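TcpB (Brucella melitensis, PDB 4LQC) is a bacterial TIR-domain protein, built on the parallel-sheet fold shared with the signalling domains of Toll-like and interleukin-1 receptors. Local coordinates at residues I95-Y104 with L114-T122. The protein carries 2 engineered substitutions. Numbering follows the deposited sequence.
Sequences ILPIWHKVSY and LADKVALNT
Parallel strand pairing joins Ile98 and Trp99 to Leu120 and Asn121 in the TIR-domain sheet, where strand 95-100 lies between strand 60-68 and the short strand 120-121, outermost within this chain. The chain crosses from one strand to the other through helices 104-108 and 112-116, a beta-alpha-beta connection. Two nearly straight backbone bonds define the register: Trp99 N to Leu120 O (2.8 Å, 170° at the hydrogen) and Thr122 N to Trp99 O (3.1 Å). Thr122 also bonds the second subunit through its backbone. Side chains then separate by face. Ile98 CG1 meets Leu120 CD1 on the face where helix 127-136 packs against Leu120, whereas Trp99 and Asn121 project from the other.

With CG beside its backbone N (chi1 -70°), the Trp99 indole extends to the end of helix 112-116. The carbonyl oxygens of Leu114 and Ala115 lie at its edge, and CD1 touches Ala119 CB (3.8 Å). A water in the ring plane accepts from Trp99 NE1 (3.0 Å) and donates to Leu114 O (2.7 Å), so the indole N-H is tied to the helix end through solvent. Val107 of helix 104-108 also packs on Trp99.

The extended Lys117 chain crosses Pro97 at about a right angle and brings NZ to Ile95 O (3.2 Å), well above the carbonyl plane. Tyr104 OH donates to Asp116 OD1 (3.0 Å) on the syn side of the carboxylate. Next along from Trp99, His100, its ring stacked with that of Phe21, has CG anti to its backbone N (chi1 -173°), which swings the imidazole edge to Thr122: ND1 and OG1 share a hydrogen bond of 2.7 Å, with OG1 near the ring plane.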
loop_
_atom_site.group_PDB
_atom_site.type_symbol
_atom_site.label_atom_id
_atom_site.label_comp_id
_atom_site.label_asym_id
_atom_site.label_seq_id
_atom_site.Cartn_x
_atom_site.Cartn_y
_atom_site.Cartn_z
ATOM N N ILE B 95 -2.163 -12.931 -16.091
ATOM C CA ILE B 95 -2.369 -11.618 -15.476
ATOM C C ILE B 95 -1.667 -11.536 -14.112
ATOM O O ILE B 95 -1.929 -12.340 -13.222
ATOM C CB ILE B 95 -3.875 -11.273 -15.333
ATOM C CG1 ILE B 95 -4.578 -11.312 -16.697
ATOM C CG2 ILE B 95 -4.067 -9.886 -14.732
ATOM C CD1 ILE B 95 -4.253 -10.119 -17.560
ATOM N N LEU B 96 -0.770 -10.563 -13.964
ATOM C CA LEU B 96 -0.005 -10.377 -12.730
ATOM C C LEU B 96 -0.321 -9.013 -12.161
ATOM O O LEU B 96 0.238 -8.011 -12.598
ATOM C CB LEU B 96 1.498 -10.432 -13.015
ATOM C CG LEU B 96 1.916 -11.522 -13.996
ATOM C CD1 LEU B 96 3.352 -11.318 -14.445
ATOM C CD2 LEU B 96 1.735 -12.879 -13.346
ATOM N N PRO B 97 -1.223 -8.967 -11.180
ATOM C CA PRO B 97 -1.546 -7.727 -10.476
ATOM C C PRO B 97 -0.357 -7.260 -9.674
ATOM O O PRO B 97 0.405 -8.087 -9.160
ATOM C CB PRO B 97 -2.631 -8.167 -9.488
ATOM C CG PRO B 97 -3.190 -9.432 -10.068
ATOM C CD PRO B 97 -2.015 -10.103 -10.683
ATOM N N ILE B 98 -0.202 -5.949 -9.556
ATOM C CA ILE B 98 0.715 -5.392 -8.573
ATOM C C ILE B 98 -0.051 -4.410 -7.720
ATOM O O ILE B 98 -0.649 -3.458 -8.252
ATOM C CB ILE B 98 1.874 -4.653 -9.229
ATOM C CG1 ILE B 98 2.719 -5.632 -10.038
ATOM C CG2 ILE B 98 2.744 -4.003 -8.155
ATOM C CD1 ILE B 98 3.728 -4.938 -10.922
ATOM N N TRP B 99 -0.048 -4.647 -6.409
ATOM C CA TRP B 99 -0.733 -3.771 -5.464
ATOM C C TRP B 99 0.144 -2.559 -5.244
ATOM O O TRP B 99 1.324 -2.696 -4.908
ATOM C CB TRP B 99 -0.947 -4.477 -4.130
ATOM C CG TRP B 99 -1.954 -5.602 -4.145
ATOM C CD1 TRP B 99 -2.202 -6.487 -5.165
ATOM C CD2 TRP B 99 -2.867 -5.941 -3.090
ATOM N NE1 TRP B 99 -3.206 -7.358 -4.797
ATOM C CE2 TRP B 99 -3.630 -7.041 -3.532
ATOM C CE3 TRP B 99 -3.107 -5.421 -1.815
ATOM C CZ2 TRP B 99 -4.614 -7.640 -2.733
ATOM C CZ3 TRP B 99 -4.089 -6.012 -1.026
ATOM C CH2 TRP B 99 -4.830 -7.106 -1.486
ATOM N N HIS B 100 -0.409 -1.366 -5.430
ATOM C CA HIS B 100 0.385 -0.145 -5.237
ATOM C C HIS B 100 -0.366 0.921 -4.432
ATOM O O HIS B 100 -1.340 1.509 -4.898
ATOM C CB HIS B 100 0.857 0.397 -6.593
ATOM C CG HIS B 100 1.809 1.546 -6.502
ATOM N ND1 HIS B 100 2.993 1.487 -5.793
ATOM C CD2 HIS B 100 1.761 2.786 -7.048
ATOM C CE1 HIS B 100 3.623 2.644 -5.893
ATOM N NE2 HIS B 100 2.899 3.449 -6.654
ATOM N N LYS B 101 0.094 1.150 -3.211
ATOM C CA LYS B 101 -0.499 2.157 -2.335
ATOM C C LYS B 101 -1.998 1.935 -2.096
ATOM O O LYS B 101 -2.774 2.891 -1.996
ATOM C CB LYS B 101 -0.176 3.575 -2.846
ATOM C CG LYS B 101 1.343 3.873 -2.819
ATOM C CD LYS B 101 1.781 5.082 -3.666
ATOM C CE LYS B 101 1.310 6.418 -3.079
ATOM N NZ LYS B 101 1.677 6.595 -1.642
ATOM N N VAL B 102 -2.397 0.666 -2.015
ATOM C CA VAL B 102 -3.748 0.313 -1.570
ATOM C C VAL B 102 -3.691 -0.512 -0.297
ATOM O O VAL B 102 -2.669 -1.119 0.024
ATOM C CB VAL B 102 -4.521 -0.525 -2.606
ATOM C CG1 VAL B 102 -5.011 0.348 -3.739
ATOM C CG2 VAL B 102 -3.653 -1.653 -3.119
ATOM N N SER B 103 -4.799 -0.544 0.425
ATOM C CA SER B 103 -4.924 -1.450 1.551
ATOM C C SER B 103 -5.701 -2.706 1.120
ATOM O O SER B 103 -6.374 -2.721 0.071
ATOM C CB SER B 103 -5.662 -0.758 2.680
ATOM O OG SER B 103 -6.975 -0.450 2.261
ATOM N N TYR B 104 -5.602 -3.758 1.926
ATOM C CA TYR B 104 -6.392 -4.947 1.683
ATOM C C TYR B 104 -7.887 -4.619 1.652
ATOM O O TYR B 104 -8.616 -5.075 0.761
ATOM C CB TYR B 104 -6.087 -6.014 2.731
ATOM C CG TYR B 104 -7.023 -7.194 2.671
ATOM C CD1 TYR B 104 -8.269 -7.161 3.306
ATOM C CD2 TYR B 104 -6.668 -8.340 1.981
ATOM C CE1 TYR B 104 -9.132 -8.230 3.233
ATOM C CE2 TYR B 104 -7.527 -9.418 1.908
ATOM C CZ TYR B 104 -8.752 -9.360 2.539
ATOM O OH TYR B 104 -9.600 -10.438 2.468
ATOM N N LEU B 114 -9.888 -10.627 -6.005
ATOM C CA LEU B 114 -8.626 -9.944 -6.250
ATOM C C LEU B 114 -7.862 -9.722 -4.933
ATOM O O LEU B 114 -6.635 -9.772 -4.900
ATOM C CB LEU B 114 -8.917 -8.610 -6.922
ATOM C CG LEU B 114 -7.898 -8.025 -7.882
ATOM C CD1 LEU B 114 -7.303 -9.099 -8.778
ATOM C CD2 LEU B 114 -8.609 -6.984 -8.711
ATOM N N ALA B 115 -8.597 -9.487 -3.849
ATOM C CA ALA B 115 -7.987 -9.158 -2.560
ATOM C C ALA B 115 -7.330 -10.375 -1.903
ATOM O O ALA B 115 -6.458 -10.240 -1.018
ATOM C CB ALA B 115 -9.020 -8.539 -1.620
ATOM N N ASP B 116 -7.755 -11.559 -2.335
ATOM C CA ASP B 116 -7.219 -12.794 -1.791
ATOM C C ASP B 116 -6.211 -13.446 -2.727
ATOM O O ASP B 116 -5.438 -14.310 -2.304
ATOM C CB ASP B 116 -8.354 -13.762 -1.458
ATOM C CG ASP B 116 -9.217 -13.260 -0.321
ATOM O OD1 ASP B 116 -8.680 -12.515 0.534
ATOM O OD2 ASP B 116 -10.423 -13.599 -0.282
ATOM N N LYS B 117 -6.222 -13.023 -3.988
ATOM C CA LYS B 117 -5.240 -13.474 -4.960
ATOM C C LYS B 117 -3.866 -12.878 -4.664
ATOM O O LYS B 117 -3.671 -11.657 -4.699
ATOM C CB LYS B 117 -5.675 -13.104 -6.371
ATOM C CG LYS B 117 -4.761 -13.641 -7.455
ATOM C CD LYS B 117 -5.023 -12.945 -8.784
ATOM C CE LYS B 117 -4.004 -13.343 -9.826
ATOM N NZ LYS B 117 -4.398 -12.825 -11.186
ATOM N N VAL B 118 -2.913 -13.751 -4.363
ATOM C CA VAL B 118 -1.564 -13.331 -4.022
ATOM C C VAL B 118 -0.928 -12.617 -5.200
ATOM O O VAL B 118 -1.021 -13.078 -6.339
ATOM C CB VAL B 118 -0.690 -14.525 -3.631
ATOM C CG1 VAL B 118 0.687 -14.043 -3.200
ATOM C CG2 VAL B 118 -1.347 -15.303 -2.515
ATOM N N ALA B 119 -0.289 -11.485 -4.917
ATOM C CA ALA B 119 0.299 -10.671 -5.958
ATOM C C ALA B 119 1.498 -9.879 -5.452
ATOM O O ALA B 119 1.784 -9.845 -4.261
ATOM C CB ALA B 119 -0.742 -9.738 -6.536
ATOM N N LEU B 120 2.199 -9.247 -6.380
ATOM C CA LEU B 120 3.306 -8.380 -6.030
ATOM C C LEU B 120 2.742 -7.148 -5.330
ATOM O O LEU B 120 1.594 -6.775 -5.548
ATOM C CB LEU B 120 4.070 -7.996 -7.300
ATOM C CG LEU B 120 4.663 -9.162 -8.085
ATOM C CD1 LEU B 120 4.814 -8.812 -9.552
ATOM C CD2 LEU B 120 6.016 -9.503 -7.489
ATOM N N ASN B 121 3.554 -6.525 -4.496
ATOM C CA ASN B 121 3.123 -5.439 -3.628
ATOM C C ASN B 121 4.328 -4.510 -3.477
ATOM O O ASN B 121 5.390 -4.938 -3.032
ATOM C CB ASN B 121 2.681 -6.022 -2.267
ATOM C CG ASN B 121 2.093 -4.972 -1.309
ATOM O OD1 ASN B 121 2.498 -3.800 -1.306
ATOM N ND2 ASN B 121 1.154 -5.404 -0.469
ATOM N N THR B 122 4.168 -3.244 -3.858
ATOM C CA THR B 122 5.283 -2.294 -3.832
ATOM C C THR B 122 5.723 -1.867 -2.437
ATOM O O THR B 122 6.774 -1.220 -2.282
ATOM C CB THR B 122 4.966 -1.022 -4.635
ATOM O OG1 THR B 122 3.774 -0.414 -4.111
ATOM C CG2 THR B 122 4.778 -1.367 -6.103
HETATM O O HOH W 1 -4.297 -9.803 -6.159
HETATM O O HOH W 2 2.240 -0.310 -1.883
HETATM O O HOH W 3 -0.348 -1.809 -1.686
#